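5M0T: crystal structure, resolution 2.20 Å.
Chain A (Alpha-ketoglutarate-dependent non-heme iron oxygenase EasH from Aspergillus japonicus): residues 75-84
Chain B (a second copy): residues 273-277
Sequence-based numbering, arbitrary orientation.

Chain A 75-84: RQLSSLPLFS
Chain B (273-277) TYDLK

A tight turn in chain B packs against chain A near Ser A78 and Ser A79, and polar pairing centres on one residue, Asp B275. Chain A runs extended through residues 75-77, reaches Ser A78 (phi/psi -127/-170), then flips to positive phi at Ser A79 (46/54), which opens a type I turn closed by Leu A82 N to Ser A79 O at 3.1 Å. Chain B forms a type I' turn from Tyr B274 to Lys B277, with Asp B275 at 58/32 and Leu B276 at 69/-3. Its two ends pair in both directions, Lys B277 N to Tyr B274 O and Tyr B274 N to Lys B277 O, each 3.0 Å. The turn satisfies these groups itself; Asp B275 N and O bond to chain A.

In register, the CA atoms of Ser A78 and Asp B275 lie 4.5 Å apart. The Asp B275 side chain (chi1 t, chi2 12°) brings OD1 to 2.6 Å from Ser A78 N, a short bond at 143°, while OD2 is satisfied elsewhere in the structure. Asp B275 N donates to Ser A79 OG at 3.1 Å and 160°, with Ser A79 in rotamer m. Gln A76 NE2 gives Asp B275 O a weak bond, 3.4 Å long.

Gln A76 (chi1 p, chi2 p, chi3 26°) also places OE1 3.4 Å from Asp B275 OD1. Both are acceptors, so no bond joins them; Gln A76 OE1 instead accepts from Ser A78 OG (chi1 m) at 2.8 Å, and that hydroxyl is also bonded elsewhere in the structure. Leu B276 (m, t) brings CD1 to 3.1 Å from Ser A78 OG, a close carbon-to-oxygen contact and not a bond.

Apolar contact flanks the polar centre: Tyr B274 (chi1 t, chi2 71°) meets Leu A82 CD1 at its ring edge, 3.7 Å from CE1. Separately, Tyr B274 OH lies 3.6 Å from Phe A83 CZ.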

# COMPACT_ATOMS: atom_id res chain seq x y z
N ARG A 75 15.00 -21.08 7.63
CA ARG A 75 14.29 -20.79 8.87
C ARG A 75 13.96 -19.29 8.85
O ARG A 75 14.83 -18.47 8.56
CB ARG A 75 15.14 -21.15 10.08
CG ARG A 75 15.53 -22.62 10.15
CD ARG A 75 16.25 -22.97 11.45
NE ARG A 75 15.38 -22.75 12.62
CZ ARG A 75 14.50 -23.62 13.11
NH1 ARG A 75 14.34 -24.84 12.58
NH2 ARG A 75 13.77 -23.27 14.17
N GLN A 76 12.70 -18.94 9.11
CA GLN A 76 12.28 -17.54 9.12
C GLN A 76 11.25 -17.22 10.20
O GLN A 76 10.39 -18.05 10.53
CB GLN A 76 11.79 -17.08 7.72
CG GLN A 76 10.44 -17.64 7.24
CD GLN A 76 9.20 -16.86 7.70
OE1 GLN A 76 9.25 -15.67 7.98
NE2 GLN A 76 8.07 -17.56 7.77
N LEU A 77 11.37 -16.02 10.76
CA LEU A 77 10.36 -15.41 11.61
C LEU A 77 10.16 -14.00 11.10
O LEU A 77 11.13 -13.30 10.88
CB LEU A 77 10.83 -15.36 13.06
CG LEU A 77 9.89 -14.71 14.09
CD1 LEU A 77 8.62 -15.54 14.29
CD2 LEU A 77 10.62 -14.49 15.40
N SER A 78 8.90 -13.59 10.91
CA SER A 78 8.56 -12.25 10.46
C SER A 78 7.54 -11.61 11.42
O SER A 78 7.32 -12.13 12.50
CB SER A 78 8.06 -12.33 9.02
OG SER A 78 9.08 -12.85 8.20
N SER A 79 6.95 -10.48 11.06
CA SER A 79 6.10 -9.71 11.99
C SER A 79 6.79 -9.55 13.37
O SER A 79 6.24 -9.91 14.43
CB SER A 79 4.72 -10.36 12.10
OG SER A 79 4.13 -10.51 10.81
N LEU A 80 8.03 -9.04 13.32
CA LEU A 80 8.92 -8.92 14.47
C LEU A 80 8.57 -7.79 15.46
O LEU A 80 9.09 -7.78 16.56
CB LEU A 80 10.37 -8.73 14.02
CG LEU A 80 11.01 -9.84 13.17
CD1 LEU A 80 12.40 -9.44 12.69
CD2 LEU A 80 11.08 -11.14 13.95
N PRO A 81 7.70 -6.83 15.07
CA PRO A 81 7.13 -5.99 16.13
C PRO A 81 6.37 -6.77 17.21
O PRO A 81 6.31 -6.33 18.37
CB PRO A 81 6.17 -5.08 15.36
CG PRO A 81 6.82 -4.92 14.04
CD PRO A 81 7.42 -6.27 13.73
N LEU A 82 5.81 -7.92 16.83
CA LEU A 82 5.05 -8.76 17.77
C LEU A 82 5.95 -9.49 18.78
O LEU A 82 5.49 -9.84 19.86
CB LEU A 82 4.19 -9.79 17.01
CG LEU A 82 2.72 -9.82 17.43
CD1 LEU A 82 2.00 -10.80 16.50
CD2 LEU A 82 2.50 -10.18 18.90
N PHE A 83 7.22 -9.71 18.43
CA PHE A 83 8.13 -10.57 19.19
C PHE A 83 9.33 -9.88 19.85
O PHE A 83 9.97 -10.48 20.70
CB PHE A 83 8.63 -11.70 18.29
CG PHE A 83 7.53 -12.45 17.58
CD1 PHE A 83 6.70 -13.32 18.28
CD2 PHE A 83 7.31 -12.29 16.21
CE1 PHE A 83 5.68 -14.02 17.65
CE2 PHE A 83 6.28 -12.98 15.57
CZ PHE A 83 5.48 -13.86 16.29
N SER A 84 9.60 -8.62 19.50
CA SER A 84 10.83 -7.93 19.93
C SER A 84 10.63 -6.48 20.37
O SER A 84 10.31 -5.60 19.57
CB SER A 84 11.87 -7.97 18.81
OG SER A 84 13.09 -7.38 19.23
N THR B 273 0.31 -9.87 4.91
CA THR B 273 0.43 -11.18 5.48
C THR B 273 0.69 -11.14 6.98
O THR B 273 1.01 -10.08 7.54
CB THR B 273 1.62 -11.89 4.82
OG1 THR B 273 2.82 -11.19 5.16
CG2 THR B 273 1.46 -11.89 3.30
N TYR B 274 0.53 -12.29 7.63
CA TYR B 274 1.03 -12.52 8.97
C TYR B 274 2.18 -13.50 8.85
O TYR B 274 2.00 -14.60 8.36
CB TYR B 274 -0.03 -13.10 9.90
CG TYR B 274 0.54 -13.44 11.25
CD1 TYR B 274 0.91 -12.43 12.14
CD2 TYR B 274 0.74 -14.77 11.63
CE1 TYR B 274 1.47 -12.74 13.36
CE2 TYR B 274 1.27 -15.08 12.87
CZ TYR B 274 1.65 -14.06 13.73
OH TYR B 274 2.19 -14.36 14.96
N ASP B 275 3.37 -13.07 9.27
CA ASP B 275 4.57 -13.87 9.22
C ASP B 275 4.91 -14.33 7.78
O ASP B 275 5.46 -15.40 7.59
CB ASP B 275 4.43 -15.08 10.16
CG ASP B 275 5.76 -15.68 10.57
OD1 ASP B 275 6.81 -15.08 10.33
OD2 ASP B 275 5.75 -16.79 11.13
N LEU B 276 4.56 -13.50 6.79
CA LEU B 276 4.70 -13.81 5.36
C LEU B 276 3.74 -14.91 4.82
O LEU B 276 3.75 -15.20 3.62
CB LEU B 276 6.15 -14.17 5.02
CG LEU B 276 7.23 -13.19 5.47
CD1 LEU B 276 8.61 -13.78 5.24
CD2 LEU B 276 7.06 -11.87 4.73
N LYS B 277 2.92 -15.50 5.70
CA LYS B 277 1.95 -16.52 5.34
C LYS B 277 0.56 -15.84 5.37
O LYS B 277 0.46 -14.65 5.70
CB LYS B 277 2.03 -17.71 6.31
CG LYS B 277 3.35 -18.49 6.22
CD LYS B 277 3.80 -19.01 7.59